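Local coordinates for N-alpha-acetyltransferase 35, NatC auxiliary subunit (Saccharomyces cerevisiae, PDB 6YGA), which serves as the auxiliary subunit of the NatC N-terminal acetyltransferase, which acetylates the N-terminal methionine of the L-A virus Gag protein, at residues Leu115-Thr120 and Ser150-Val155; Ser122-Leu127 and Gly154-Thr159; Gln411-Gln416 and Met447-Leu452; Phe441-Ser446 and Asn593-Pro598; Arg638-Ser643 and His680-Leu685. All blocks are in the same frame, centred on the assembly; numbering follows the deposited sequence.

Contact 1 of 5, residues Leu115-Thr120 and Ser150-Val155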
# COMPACT_ATOMS: atom_id res chain seq x y z
N LEU B 115 -16.15 15.78 -2.35
CA LEU B 115 -16.15 16.96 -3.20
C LEU B 115 -17.12 16.86 -4.38
O LEU B 115 -17.36 17.88 -5.04
CB LEU B 115 -14.74 17.24 -3.72
CG LEU B 115 -13.71 17.67 -2.67
CD1 LEU B 115 -12.40 18.05 -3.34
CD2 LEU B 115 -14.25 18.82 -1.84
N SER B 116 -17.66 15.68 -4.66
CA SER B 116 -18.68 15.56 -5.70
C SER B 116 -19.97 16.29 -5.32
O SER B 116 -20.74 16.67 -6.21
CB SER B 116 -18.98 14.09 -5.99
OG SER B 116 -19.50 13.43 -4.84
N CYS B 117 -20.21 16.49 -4.03
CA CYS B 117 -21.40 17.21 -3.59
C CYS B 117 -21.27 18.70 -3.91
O CYS B 117 -20.26 19.32 -3.59
CB CYS B 117 -21.60 17.00 -2.09
SG CYS B 117 -22.98 17.91 -1.35
N ARG B 118 -22.32 19.26 -4.52
CA ARG B 118 -22.29 20.68 -4.84
C ARG B 118 -22.38 21.56 -3.60
O ARG B 118 -21.96 22.73 -3.65
CB ARG B 118 -23.42 21.03 -5.82
CG ARG B 118 -23.29 20.34 -7.17
CD ARG B 118 -22.02 20.78 -7.87
NE ARG B 118 -22.02 22.21 -8.15
CZ ARG B 118 -22.56 22.76 -9.23
NH1 ARG B 118 -23.15 21.99 -10.14
NH2 ARG B 118 -22.52 24.07 -9.41
N TYR B 119 -22.92 21.04 -2.50
CA TYR B 119 -23.03 21.84 -1.29
C TYR B 119 -21.68 22.00 -0.60
O TYR B 119 -21.36 23.08 -0.11
CB TYR B 119 -24.05 21.21 -0.34
CG TYR B 119 -25.47 21.27 -0.85
CD1 TYR B 119 -26.26 22.40 -0.67
CD2 TYR B 119 -26.03 20.19 -1.53
CE1 TYR B 119 -27.56 22.45 -1.15
CE2 TYR B 119 -27.33 20.23 -2.00
CZ TYR B 119 -28.08 21.37 -1.81
OH TYR B 119 -29.37 21.42 -2.28
N THR B 120 -20.89 20.92 -0.55
CA THR B 120 -19.56 21.02 0.04
C THR B 120 -18.66 21.93 -0.78
O THR B 120 -17.85 22.68 -0.23
CB THR B 120 -18.93 19.63 0.18
OG1 THR B 120 -18.71 19.07 -1.12
CG2 THR B 120 -19.85 18.70 0.96
N SER B 150 -25.52 22.74 8.42
CA SER B 150 -24.75 22.19 9.53
C SER B 150 -24.13 20.85 9.15
O SER B 150 -23.00 20.55 9.55
CB SER B 150 -25.64 22.05 10.76
OG SER B 150 -26.68 21.12 10.54
N CYS B 151 -24.87 20.02 8.40
CA CYS B 151 -24.32 18.75 7.94
C CYS B 151 -23.06 18.96 7.11
O CYS B 151 -22.02 18.35 7.37
CB CYS B 151 -25.36 17.98 7.13
SG CYS B 151 -26.79 17.39 8.04
N ILE B 152 -23.15 19.83 6.10
CA ILE B 152 -22.01 20.08 5.23
C ILE B 152 -20.84 20.62 6.03
O ILE B 152 -19.68 20.25 5.80
CB ILE B 152 -22.41 21.06 4.10
CG1 ILE B 152 -23.64 20.54 3.35
CG2 ILE B 152 -21.24 21.29 3.16
CD1 ILE B 152 -23.43 19.23 2.63
N LEU B 153 -21.12 21.48 7.01
CA LEU B 153 -20.05 22.03 7.84
C LEU B 153 -19.38 20.94 8.67
O LEU B 153 -18.16 20.98 8.88
CB LEU B 153 -20.60 23.13 8.74
CG LEU B 153 -19.57 23.91 9.56
CD1 LEU B 153 -18.56 24.59 8.64
CD2 LEU B 153 -20.26 24.93 10.45
N GLY B 154 -20.15 19.97 9.15
CA GLY B 154 -19.57 18.89 9.93
C GLY B 154 -18.63 18.03 9.11
O GLY B 154 -17.52 17.70 9.55
N VAL B 155 -19.06 17.65 7.91
CA VAL B 155 -18.21 16.85 7.03
C VAL B 155 -16.99 17.65 6.59
O VAL B 155 -15.88 17.11 6.52
CB VAL B 155 -19.03 16.32 5.83
CG1 VAL B 155 -18.14 15.57 4.86
CG2 VAL B 155 -20.16 15.43 6.32

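Contact 2 of 5, residues Ser122-Leu127 and Gly154-Thr159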
# COMPACT_ATOMS: atom_id res chain seq x y z
N SER B 122 -19.79 24.47 -2.48
CA SER B 122 -20.28 25.83 -2.25
C SER B 122 -19.77 26.38 -0.93
O SER B 122 -19.32 27.53 -0.85
CB SER B 122 -21.81 25.83 -2.30
OG SER B 122 -22.32 27.15 -2.21
N LEU B 123 -19.83 25.57 0.13
CA LEU B 123 -19.36 26.02 1.44
C LEU B 123 -17.85 26.28 1.43
O LEU B 123 -17.39 27.31 1.94
CB LEU B 123 -19.73 25.00 2.52
CG LEU B 123 -19.10 25.19 3.91
CD1 LEU B 123 -19.38 26.58 4.46
CD2 LEU B 123 -19.60 24.12 4.87
N LEU B 124 -17.08 25.35 0.87
CA LEU B 124 -15.63 25.53 0.83
C LEU B 124 -15.23 26.76 0.01
O LEU B 124 -14.22 27.40 0.30
CB LEU B 124 -14.95 24.28 0.28
CG LEU B 124 -14.90 23.06 1.20
CD1 LEU B 124 -14.30 21.86 0.48
CD2 LEU B 124 -14.10 23.38 2.46
N SER B 125 -16.02 27.11 -1.01
CA SER B 125 -15.68 28.26 -1.85
C SER B 125 -15.90 29.57 -1.10
O SER B 125 -15.08 30.49 -1.21
CB SER B 125 -16.50 28.23 -3.14
OG SER B 125 -16.10 27.17 -3.98
N SER B 126 -16.99 29.68 -0.35
CA SER B 126 -17.20 30.88 0.46
C SER B 126 -16.24 30.93 1.63
O SER B 126 -15.84 32.02 2.06
CB SER B 126 -18.65 30.94 0.96
OG SER B 126 -18.84 30.07 2.06
N LEU B 127 -15.85 29.77 2.16
CA LEU B 127 -14.93 29.73 3.29
C LEU B 127 -13.53 30.18 2.89
O LEU B 127 -12.78 30.70 3.72
CB LEU B 127 -14.89 28.33 3.90
CG LEU B 127 -14.86 28.20 5.42
CD1 LEU B 127 -15.77 29.24 6.06
CD2 LEU B 127 -15.30 26.80 5.82
N GLY B 154 -20.15 19.97 9.15
CA GLY B 154 -19.57 18.89 9.93
C GLY B 154 -18.63 18.03 9.11
O GLY B 154 -17.52 17.70 9.55
N VAL B 155 -19.06 17.65 7.91
CA VAL B 155 -18.21 16.85 7.03
C VAL B 155 -16.99 17.65 6.59
O VAL B 155 -15.88 17.11 6.52
CB VAL B 155 -19.03 16.32 5.83
CG1 VAL B 155 -18.14 15.57 4.86
CG2 VAL B 155 -20.16 15.43 6.32
N CYS B 156 -17.17 18.94 6.29
CA CYS B 156 -16.03 19.76 5.92
C CYS B 156 -15.05 19.89 7.07
O CYS B 156 -13.83 19.94 6.86
CB CYS B 156 -16.49 21.14 5.45
SG CYS B 156 -17.24 21.19 3.81
N TYR B 157 -15.56 19.93 8.31
CA TYR B 157 -14.67 19.92 9.47
C TYR B 157 -13.93 18.59 9.56
O TYR B 157 -12.77 18.55 9.98
CB TYR B 157 -15.47 20.18 10.75
CG TYR B 157 -14.59 20.40 11.96
CD1 TYR B 157 -14.14 21.68 12.29
CD2 TYR B 157 -14.21 19.34 12.77
CE1 TYR B 157 -13.33 21.89 13.39
CE2 TYR B 157 -13.40 19.54 13.88
CZ TYR B 157 -12.97 20.82 14.18
OH TYR B 157 -12.17 21.02 15.28
N LEU B 158 -14.59 17.49 9.17
CA LEU B 158 -13.95 16.18 9.21
C LEU B 158 -12.77 16.11 8.24
O LEU B 158 -11.67 15.70 8.62
CB LEU B 158 -14.97 15.09 8.89
CG LEU B 158 -14.41 13.67 8.81
CD1 LEU B 158 -14.02 13.16 10.19
CD2 LEU B 158 -15.42 12.74 8.15
N THR B 159 -12.99 16.50 6.98
CA THR B 159 -11.93 16.42 5.99
C THR B 159 -10.74 17.30 6.37
O THR B 159 -9.60 16.95 6.07
CB THR B 159 -12.46 16.82 4.61
OG1 THR B 159 -12.66 18.24 4.57
CG2 THR B 159 -13.77 16.11 4.31

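Contact 3 of 5, residues Gln411-Gln416 and Met447-Leu452. With EDO (1,2-ethanediol), chain C.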
# COMPACT_ATOMS: atom_id res chain seq x y z
N GLN B 411 7.46 -4.08 3.52
CA GLN B 411 8.48 -3.21 2.93
C GLN B 411 9.24 -2.43 3.99
O GLN B 411 10.41 -2.08 3.79
CB GLN B 411 7.84 -2.27 1.92
CG GLN B 411 7.25 -2.99 0.72
CD GLN B 411 6.27 -2.14 -0.07
OE1 GLN B 411 6.39 -0.91 -0.12
NE2 GLN B 411 5.30 -2.80 -0.69
N GLY B 412 8.60 -2.15 5.13
CA GLY B 412 9.29 -1.44 6.19
C GLY B 412 10.47 -2.20 6.76
O GLY B 412 11.41 -1.59 7.29
N PHE B 413 10.45 -3.53 6.66
CA PHE B 413 11.54 -4.31 7.21
C PHE B 413 12.80 -4.25 6.35
O PHE B 413 13.90 -4.47 6.87
CB PHE B 413 11.10 -5.77 7.41
CG PHE B 413 10.14 -5.96 8.55
CD1 PHE B 413 10.57 -5.83 9.86
CD2 PHE B 413 8.82 -6.27 8.31
CE1 PHE B 413 9.68 -6.01 10.92
CE2 PHE B 413 7.93 -6.45 9.35
CZ PHE B 413 8.36 -6.32 10.66
N ASN B 414 12.66 -3.94 5.06
CA ASN B 414 13.83 -3.75 4.21
C ASN B 414 14.79 -2.72 4.80
O ASN B 414 16.00 -2.95 4.87
CB ASN B 414 13.38 -3.33 2.81
CG ASN B 414 13.12 -4.51 1.89
OD1 ASN B 414 13.94 -5.42 1.80
ND2 ASN B 414 11.98 -4.49 1.21
N ARG B 415 14.25 -1.59 5.25
CA ARG B 415 15.08 -0.58 5.89
C ARG B 415 15.60 -1.05 7.25
O ARG B 415 16.76 -0.81 7.59
CB ARG B 415 14.29 0.72 6.03
CG ARG B 415 14.84 1.70 7.05
CD ARG B 415 14.01 2.97 7.11
NE ARG B 415 14.44 3.84 8.20
CZ ARG B 415 15.45 4.70 8.12
NH1 ARG B 415 16.15 4.80 6.99
NH2 ARG B 415 15.77 5.45 9.16
N GLN B 416 14.75 -1.73 8.03
CA GLN B 416 15.13 -2.06 9.40
C GLN B 416 16.29 -3.05 9.45
O GLN B 416 17.19 -2.89 10.29
CB GLN B 416 13.94 -2.65 10.15
CG GLN B 416 12.81 -1.68 10.46
CD GLN B 416 11.72 -2.33 11.29
OE1 GLN B 416 11.99 -3.19 12.13
NE2 GLN B 416 10.47 -1.92 11.06
N MSE B 447 13.91 -10.41 10.75
CA MSE B 447 14.29 -11.20 9.58
C MSE B 447 13.28 -12.32 9.34
O MSE B 447 12.89 -12.58 8.20
CB MSE B 447 15.69 -11.79 9.75
CG MSE B 447 16.83 -10.77 9.80
SE MSE B 447 18.54 -11.58 10.30
CE MSE B 447 18.95 -12.55 8.67
N ILE B 448 12.87 -12.97 10.43
CA ILE B 448 11.91 -14.06 10.33
C ILE B 448 10.54 -13.52 9.93
O ILE B 448 9.88 -14.07 9.03
CB ILE B 448 11.85 -14.82 11.67
CG1 ILE B 448 13.16 -15.59 11.90
CG2 ILE B 448 10.65 -15.75 11.71
CD1 ILE B 448 13.32 -16.11 13.31
N GLU B 449 10.09 -12.45 10.58
CA GLU B 449 8.79 -11.86 10.26
C GLU B 449 8.75 -11.36 8.82
O GLU B 449 7.75 -11.54 8.12
CB GLU B 449 8.48 -10.73 11.24
CG GLU B 449 7.18 -9.98 10.95
CD GLU B 449 5.95 -10.74 11.40
OE1 GLU B 449 6.09 -11.80 12.05
OE2 GLU B 449 4.83 -10.27 11.10
N PHE B 450 9.84 -10.74 8.37
CA PHE B 450 9.91 -10.26 6.99
C PHE B 450 9.80 -11.40 5.99
O PHE B 450 9.15 -11.27 4.95
CB PHE B 450 11.21 -9.48 6.78
CG PHE B 450 11.50 -9.14 5.35
CD1 PHE B 450 10.84 -8.10 4.72
CD2 PHE B 450 12.46 -9.84 4.64
CE1 PHE B 450 11.12 -7.78 3.41
CE2 PHE B 450 12.74 -9.53 3.33
CZ PHE B 450 12.07 -8.50 2.71
N SER B 451 10.42 -12.55 6.30
CA SER B 451 10.43 -13.66 5.35
C SER B 451 9.07 -14.34 5.28
O SER B 451 8.55 -14.60 4.20
CB SER B 451 11.51 -14.67 5.73
OG SER B 451 12.80 -14.08 5.74
N LEU B 452 8.49 -14.66 6.45
CA LEU B 452 7.19 -15.33 6.46
C LEU B 452 6.09 -14.44 5.90
O LEU B 452 5.13 -14.94 5.31
CB LEU B 452 6.84 -15.77 7.88
CG LEU B 452 7.76 -16.81 8.54
CD1 LEU B 452 7.33 -17.09 9.97
CD2 LEU B 452 7.79 -18.10 7.73
C1 EDO C . 15.25 -5.79 -2.35
O1 EDO C . 14.23 -6.24 -1.45
C2 EDO C . 16.61 -6.37 -1.97
O2 EDO C . 16.98 -5.91 -0.66

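Contact 4 of 5, residues Phe441-Ser446 and Asn593-Pro598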
# COMPACT_ATOMS: atom_id res chain seq x y z
N PHE B 441 18.12 -9.85 19.05
CA PHE B 441 16.79 -10.44 19.13
C PHE B 441 15.81 -9.74 18.19
O PHE B 441 15.03 -10.39 17.50
CB PHE B 441 16.26 -10.39 20.56
CG PHE B 441 14.79 -10.62 20.66
CD1 PHE B 441 14.26 -11.90 20.56
CD2 PHE B 441 13.92 -9.56 20.84
CE1 PHE B 441 12.90 -12.12 20.64
CE2 PHE B 441 12.56 -9.77 20.92
CZ PHE B 441 12.05 -11.05 20.82
N MSE B 442 15.84 -8.41 18.17
CA MSE B 442 14.94 -7.64 17.32
C MSE B 442 15.26 -7.83 15.84
O MSE B 442 14.36 -7.96 15.01
CB MSE B 442 15.00 -6.16 17.68
CG MSE B 442 14.48 -5.87 19.07
SE MSE B 442 12.56 -6.17 19.21
CE MSE B 442 11.98 -4.73 18.03
N LYS B 443 16.55 -7.83 15.50
CA LYS B 443 16.94 -8.02 14.10
C LYS B 443 16.52 -9.40 13.60
O LYS B 443 15.91 -9.52 12.53
CB LYS B 443 18.45 -7.84 13.94
CG LYS B 443 18.91 -7.87 12.49
CD LYS B 443 20.42 -7.86 12.40
CE LYS B 443 21.00 -9.18 12.88
NZ LYS B 443 22.49 -9.16 12.85
N LEU B 444 16.83 -10.45 14.36
CA LEU B 444 16.54 -11.81 13.91
C LEU B 444 15.04 -12.08 13.88
O LEU B 444 14.55 -12.77 12.98
CB LEU B 444 17.27 -12.81 14.79
CG LEU B 444 17.28 -14.26 14.31
CD1 LEU B 444 17.59 -14.33 12.82
CD2 LEU B 444 18.30 -15.07 15.10
N SER B 445 14.30 -11.54 14.86
CA SER B 445 12.84 -11.63 14.82
C SER B 445 12.28 -10.89 13.61
O SER B 445 11.30 -11.33 13.00
CB SER B 445 12.24 -11.06 16.10
OG SER B 445 12.52 -11.89 17.21
N SER B 446 12.89 -9.75 13.26
CA SER B 446 12.42 -9.01 12.09
C SER B 446 12.76 -9.75 10.80
O SER B 446 11.97 -9.74 9.85
CB SER B 446 13.03 -7.61 12.08
OG SER B 446 12.53 -6.82 13.15
N ASN B 593 21.68 -10.34 2.36
CA ASN B 593 23.03 -10.60 1.87
C ASN B 593 24.09 -9.88 2.69
O ASN B 593 25.20 -10.38 2.85
CB ASN B 593 23.13 -10.22 0.40
CG ASN B 593 24.38 -10.75 -0.25
OD1 ASN B 593 24.93 -11.77 0.16
ND2 ASN B 593 24.86 -10.05 -1.27
N SER B 594 23.76 -8.71 3.23
CA SER B 594 24.72 -7.90 3.97
C SER B 594 24.70 -8.15 5.47
O SER B 594 25.44 -7.49 6.20
CB SER B 594 24.46 -6.41 3.69
OG SER B 594 24.59 -6.14 2.31
N ILE B 595 23.89 -9.09 5.95
CA ILE B 595 23.80 -9.38 7.37
C ILE B 595 24.84 -10.44 7.71
O ILE B 595 24.87 -11.52 7.11
CB ILE B 595 22.39 -9.84 7.76
CG1 ILE B 595 21.39 -8.70 7.54
CG2 ILE B 595 22.36 -10.31 9.20
CD1 ILE B 595 19.95 -9.05 7.85
N GLY B 596 25.71 -10.13 8.68
CA GLY B 596 26.81 -11.01 9.02
C GLY B 596 26.42 -12.18 9.89
O GLY B 596 26.87 -13.31 9.66
N VAL B 597 25.59 -11.94 10.90
CA VAL B 597 25.20 -12.97 11.86
C VAL B 597 23.68 -12.96 12.00
O VAL B 597 23.10 -11.94 12.38
CB VAL B 597 25.86 -12.77 13.23
CG1 VAL B 597 25.41 -13.86 14.18
CG2 VAL B 597 27.37 -12.79 13.09
N PRO B 598 22.98 -14.06 11.67
CA PRO B 598 23.59 -15.29 11.14
C PRO B 598 23.89 -15.17 9.65
O PRO B 598 23.11 -14.56 8.92
CB PRO B 598 22.52 -16.36 11.40
CG PRO B 598 21.34 -15.65 12.03
CD PRO B 598 21.52 -14.19 11.79

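Contact 5 of 5, residues Arg638-Ser643 and His680-Leu685. With EDO (1,2-ethanediol), chain Y; EDO (1,2-ethanediol), chain D.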
# COMPACT_ATOMS: atom_id res chain seq x y z
N ARG B 638 0.66 -32.56 15.65
CA ARG B 638 -0.02 -32.72 16.93
C ARG B 638 0.77 -32.07 18.06
O ARG B 638 0.18 -31.48 18.98
CB ARG B 638 -0.27 -34.20 17.23
CG ARG B 638 -1.13 -34.89 16.20
CD ARG B 638 -1.55 -36.26 16.67
NE ARG B 638 -2.35 -36.96 15.67
CZ ARG B 638 -1.86 -37.86 14.82
NH1 ARG B 638 -0.58 -38.18 14.86
NH2 ARG B 638 -2.66 -38.45 13.95
N ASN B 639 2.10 -32.15 18.02
CA ASN B 639 2.91 -31.48 19.02
C ASN B 639 2.75 -29.96 18.92
O ASN B 639 2.70 -29.27 19.94
CB ASN B 639 4.38 -31.87 18.89
CG ASN B 639 4.63 -33.33 19.23
OD1 ASN B 639 3.86 -33.94 19.98
ND2 ASN B 639 5.70 -33.89 18.69
N VAL B 640 2.68 -29.44 17.69
CA VAL B 640 2.45 -28.01 17.51
C VAL B 640 1.11 -27.60 18.10
O VAL B 640 1.00 -26.58 18.78
CB VAL B 640 2.55 -27.64 16.02
CG1 VAL B 640 1.96 -26.26 15.76
CG2 VAL B 640 4.00 -27.68 15.56
N VAL B 641 0.07 -28.41 17.87
CA VAL B 641 -1.25 -28.13 18.43
C VAL B 641 -1.18 -28.09 19.95
O VAL B 641 -1.77 -27.21 20.59
CB VAL B 641 -2.27 -29.17 17.92
CG1 VAL B 641 -3.59 -29.03 18.67
CG2 VAL B 641 -2.48 -29.00 16.42
N SER B 642 -0.45 -29.03 20.55
CA SER B 642 -0.29 -29.03 22.00
C SER B 642 0.43 -27.77 22.49
O SER B 642 0.04 -27.18 23.50
CB SER B 642 0.47 -30.29 22.44
OG SER B 642 -0.19 -31.45 21.98
N SER B 643 1.46 -27.33 21.77
CA SER B 643 2.16 -26.11 22.16
C SER B 643 1.26 -24.88 22.02
O SER B 643 1.25 -24.01 22.89
CB SER B 643 3.44 -25.93 21.34
OG SER B 643 4.40 -26.90 21.68
N HIS B 680 -5.60 -24.07 13.13
CA HIS B 680 -6.30 -24.54 11.94
C HIS B 680 -5.33 -24.87 10.82
O HIS B 680 -5.45 -25.92 10.18
CB HIS B 680 -7.31 -23.48 11.48
CG HIS B 680 -8.50 -23.34 12.37
ND1 HIS B 680 -9.31 -22.22 12.37
CD2 HIS B 680 -9.03 -24.18 13.29
CE1 HIS B 680 -10.28 -22.37 13.26
NE2 HIS B 680 -10.14 -23.55 13.83
N THR B 681 -4.35 -24.00 10.57
CA THR B 681 -3.37 -24.26 9.53
C THR B 681 -2.55 -25.51 9.83
O THR B 681 -2.29 -26.31 8.92
CB THR B 681 -2.45 -23.04 9.37
OG1 THR B 681 -3.17 -21.97 8.74
CG2 THR B 681 -1.22 -23.38 8.53
N SER B 682 -2.15 -25.69 11.09
CA SER B 682 -1.39 -26.88 11.47
C SER B 682 -2.15 -28.15 11.14
O SER B 682 -1.61 -29.07 10.52
CB SER B 682 -1.05 -26.82 12.96
OG SER B 682 -0.35 -25.64 13.28
N LYS B 683 -3.43 -28.23 11.54
CA LYS B 683 -4.24 -29.40 11.22
C LYS B 683 -4.36 -29.59 9.71
O LYS B 683 -4.31 -30.72 9.22
CB LYS B 683 -5.63 -29.26 11.85
CG LYS B 683 -5.63 -29.22 13.37
CD LYS B 683 -7.04 -29.01 13.90
CE LYS B 683 -7.07 -29.04 15.42
NZ LYS B 683 -8.44 -28.76 15.93
N ALA B 684 -4.52 -28.49 8.96
CA ALA B 684 -4.68 -28.60 7.52
C ALA B 684 -3.42 -29.14 6.85
O ALA B 684 -3.50 -29.84 5.84
CB ALA B 684 -5.06 -27.25 6.92
N LEU B 685 -2.24 -28.81 7.40
CA LEU B 685 -1.00 -29.33 6.85
C LEU B 685 -0.93 -30.85 6.95
O LEU B 685 -0.50 -31.53 6.01
CB LEU B 685 0.19 -28.69 7.57
CG LEU B 685 0.50 -27.22 7.28
CD1 LEU B 685 1.35 -26.64 8.39
CD2 LEU B 685 1.22 -27.08 5.94
C1 EDO Y . 7.20 -27.08 19.54
O1 EDO Y . 6.64 -25.80 19.84
C2 EDO Y . 6.22 -27.90 18.71
O2 EDO Y . 6.71 -29.24 18.62
C1 EDO D . -7.16 -29.26 19.66
O1 EDO D . -6.98 -28.26 20.67
C2 EDO D . -8.65 -29.45 19.39
O2 EDO D . -9.19 -28.25 18.82

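Contact 1 of 5, residues Leu115-Thr120 and Ser150-Val155
Ile-152 presses the branches of its side chain against the first turn of helix 118-129. CG2 meets Thr-120 alone, 3.6 Å from Thr-120 CA and 3.7 Å from Thr-120 CG2, while CD1 rests on Tyr-119 CB at 3.6 Å and also reaches the Thr-120 methyl. The Thr-120 and Ile-152 side chains cross at about a right angle. Farther off, Cys-117 SG stands 4.2 Å from Ile-152 CD1. This division follows from the first torsion of Ile-152: CG1 is anti to the carbonyl carbon (chi1 -54°), which leaves CG2 anti to the backbone N.

The next shell fixes these groups. Cys-117 occupies the N-cap position, its sulfur accepting a weak capping bond from Tyr-119 N and lying at the edge of the Tyr-119 ring. That ring leads away from Ile-152 and meets Trp-137 edge-to-face. With Thr-120 OG1 between backbone N and carbonyl carbon (chi1 65°), the hydroxyl goes to Val-114 O and CG2, beside the N, is left for Ile-152. Leu-96 and Trp-137 cover further parts of Ile-152.

Across the contact the chemistry is purely apolar: hydroxyl and capping sulfur serve their own helix start, and the join to helix 142-167 rests on buried methyl packing.

Contact 2 of 5, residues Ser122-Leu127 and Gly154-Thr159
Cys-156 meets Leu-123 and Leu-124 with no ring or amide at the junction, so neither faces nor edges of aromatic groups shape this contact. One flat group near it, the Cys-156 carbonyl, has its oxygen taken up within its own helix: Thr-159 OG1 donates to Cys-156 O at 3.1 Å, tilted 31° from the carbonyl plane and arriving at a C=O...donor angle of 119°, a bent approach that comes from the short step back along the helix.

Between the helices a single sulfur does the work. Cys-156 is directed toward helix 118-129, and its SG settles beside two adjacent leucines, 3.9 Å from Leu-123 CD2 and 4.0 Å from Leu-124 CG. The two leucines reach it differently. Leu-123 has CG anti to the backbone N (chi1 170°) and offers CD2 from the side, whereas Leu-124 folds CG beside its backbone N and presents the branch point, with CD2 a little farther from the sulfur at 4.1 Å. All three residues are buried, and the contact is entirely apolar.

This is helix-helix packing within the Mak10-family region, joining helices 118-129 and 142-167. Outward from here, Leu-123 also packs on Ile-152 and Leu-153, and Leu-124 on Leu-115 and Phe-184. Helix 142-167 thus lies with helix 118-129 against one flank, while its Val-155 and Leu-158 turn to helix 85-104 and its Tyr-157 to helix 193-209.

Contact 3 of 5, residues Gln411-Gln416 and Met447-Leu452
Phe-413 and Phe-450 form the tight part of this contact, sliding past each other in opposite directions. Phe-413 CB lies 3.6 Å from Phe-450 CD1 and 3.8 Å from Phe-450 CB, so the packing is of methylene against ring rather than a stack of rings. Their first torsions match this: the Phe-450 ring sits anti to its backbone N (chi1 170°), that of Phe-413 beside its own. Glu-449 adds its aliphatic part, CG standing 3.9 Å from Phe-413 CZ, while the chain bends at the next bond and sends the carboxylate to the hydroxyls of Tyr-721 and Tyr-409. From outside, Arg-410 makes a cation-pi contact with Phe-450 and bonds Phe-450 O through NE.

The other flank is looser. Exposed Asn-414 approaches the CZ end of the Phe-450 ring obliquely, OD1 3.7 Å from CZ, with amide and ring planes 66° apart. A 1,2-ethanediol, probably from the crystallisation liquor, makes a long, weak hydrogen bond from its O1 to the same OD1.

The segment axes approach to 9.6 Å and run 147° apart. Two successive helices, 406-429 and 433-456, thus fold back as an antiparallel hairpin, an arrangement consistent with the TPR-like helical repeats attributed to this region.

Contact 4 of 5, residues Phe441-Ser446 and Asn593-Pro598
Lys-443 stretches from helix 433-456 to the loop 593-598 and donates from NZ to Val-597 O at 2.9 Å, nearly along the C=O axis (161°). Its conformation explains the reach. CG leaves anti to the backbone N (chi1 -174°), the chain continues straight through chi2, and one bend at chi3 (70°) then turns CE and NZ to meet the carbonyl. On the way the chain slides past Ile-595 in the opposite direction, with NZ 3.8 Å from Ile-595 CG2 and CE 4.1 Å from the same methyl. Ile-595 keeps CG2 anti to its backbone N, which brings this branch to the lysine.

One residue along the helix, Leu-444 brings CD1 against CG and CD of Pro-598, 4.1 Å from each, the two side chains crossing at a slant. The peptide bond before Pro-598, which follows the carbonyl held by the lysine, is cis. Leu-475 and Leu-479 of helix 465-506 back Leu-444.

The ammonium group has further partners on helix 406-429: a salt bridge to Asp-421 and a hydrogen bond to Gln-424. Three acceptors thus grip a largely buried amine, which probably favours its charged form, and a long-range loop is fastened by a polar tip flanked by apolar side chains.

Contact 5 of 5, residues Arg638-Ser643 and His680-Leu685
Ser-682 and Val-640 meet between two antiparallel helices, each with its side chain directed at the partner. Val-640 CG1 comes within 3.4 Å of Ser-682 OG and 4.1 Å of Ser-682 CB, so a methyl lies against a hydroxyl. The oxygen is not left without a partner in this apolar setting, because it hydrogen-bonds to Leu-678 O one turn back in its own helix. That bond goes with a side chain lying beside the backbone N (chi1 -57°).

Val-641, next on the first helix, is turned by the helical twist so that CG2, the branch anti to its carbonyl carbon, meets Ser-682 CB at 4.3 Å and Lys-683 CG at 4.4 Å. Lys-683 touches it with the root of its side chain alone, since the chain is extended beyond CG and carries NZ away to a 1,2-ethanediol, to whose O2 it donates at 3.0 Å. The same diol lies with C1 3.7 Å from Val-641 CG1, on the solvent side. A second diol hydrogen-bonds through O1 with Ser-643 OG. Both are probably from the crystallisation liquor.

Inward, Ser-550 and Leu-551 of helix 511-564 pack on Val-640 and Ser-682 respectively. The two long helices, 619-653 and 668-701, pack closely and nearly antiparallel here, with the segment axes 9.4 Å and 170° apart, an arrangement consistent with a helical bundle that includes helix 511-564.

How the contacts relate
Followed from the N terminus, contact 1 closes a loop between helices 118-129 and 142-167, and contact 2 continues the same pairing; both end on the same stretch of helix 142-167, sharing Gly-154 and Val-155, with centres 6 Å apart. Contacts 3 and 4 come much later and cross along the chain: the loop of contact 4 opens on helix 433-456 before contact 3 closes on it, and selenomethionine Met-447 packs on Ile-595 to join them. Contact 4 then spans 146 residues to 593-598. Contact 5 follows in series, closing the loop between helices 619-653 and 668-701, its nearest atoms about 10 Å from contact 3. Centres of contacts 1 and 5 are about 53 Å apart, on opposite sides of the chain's centre.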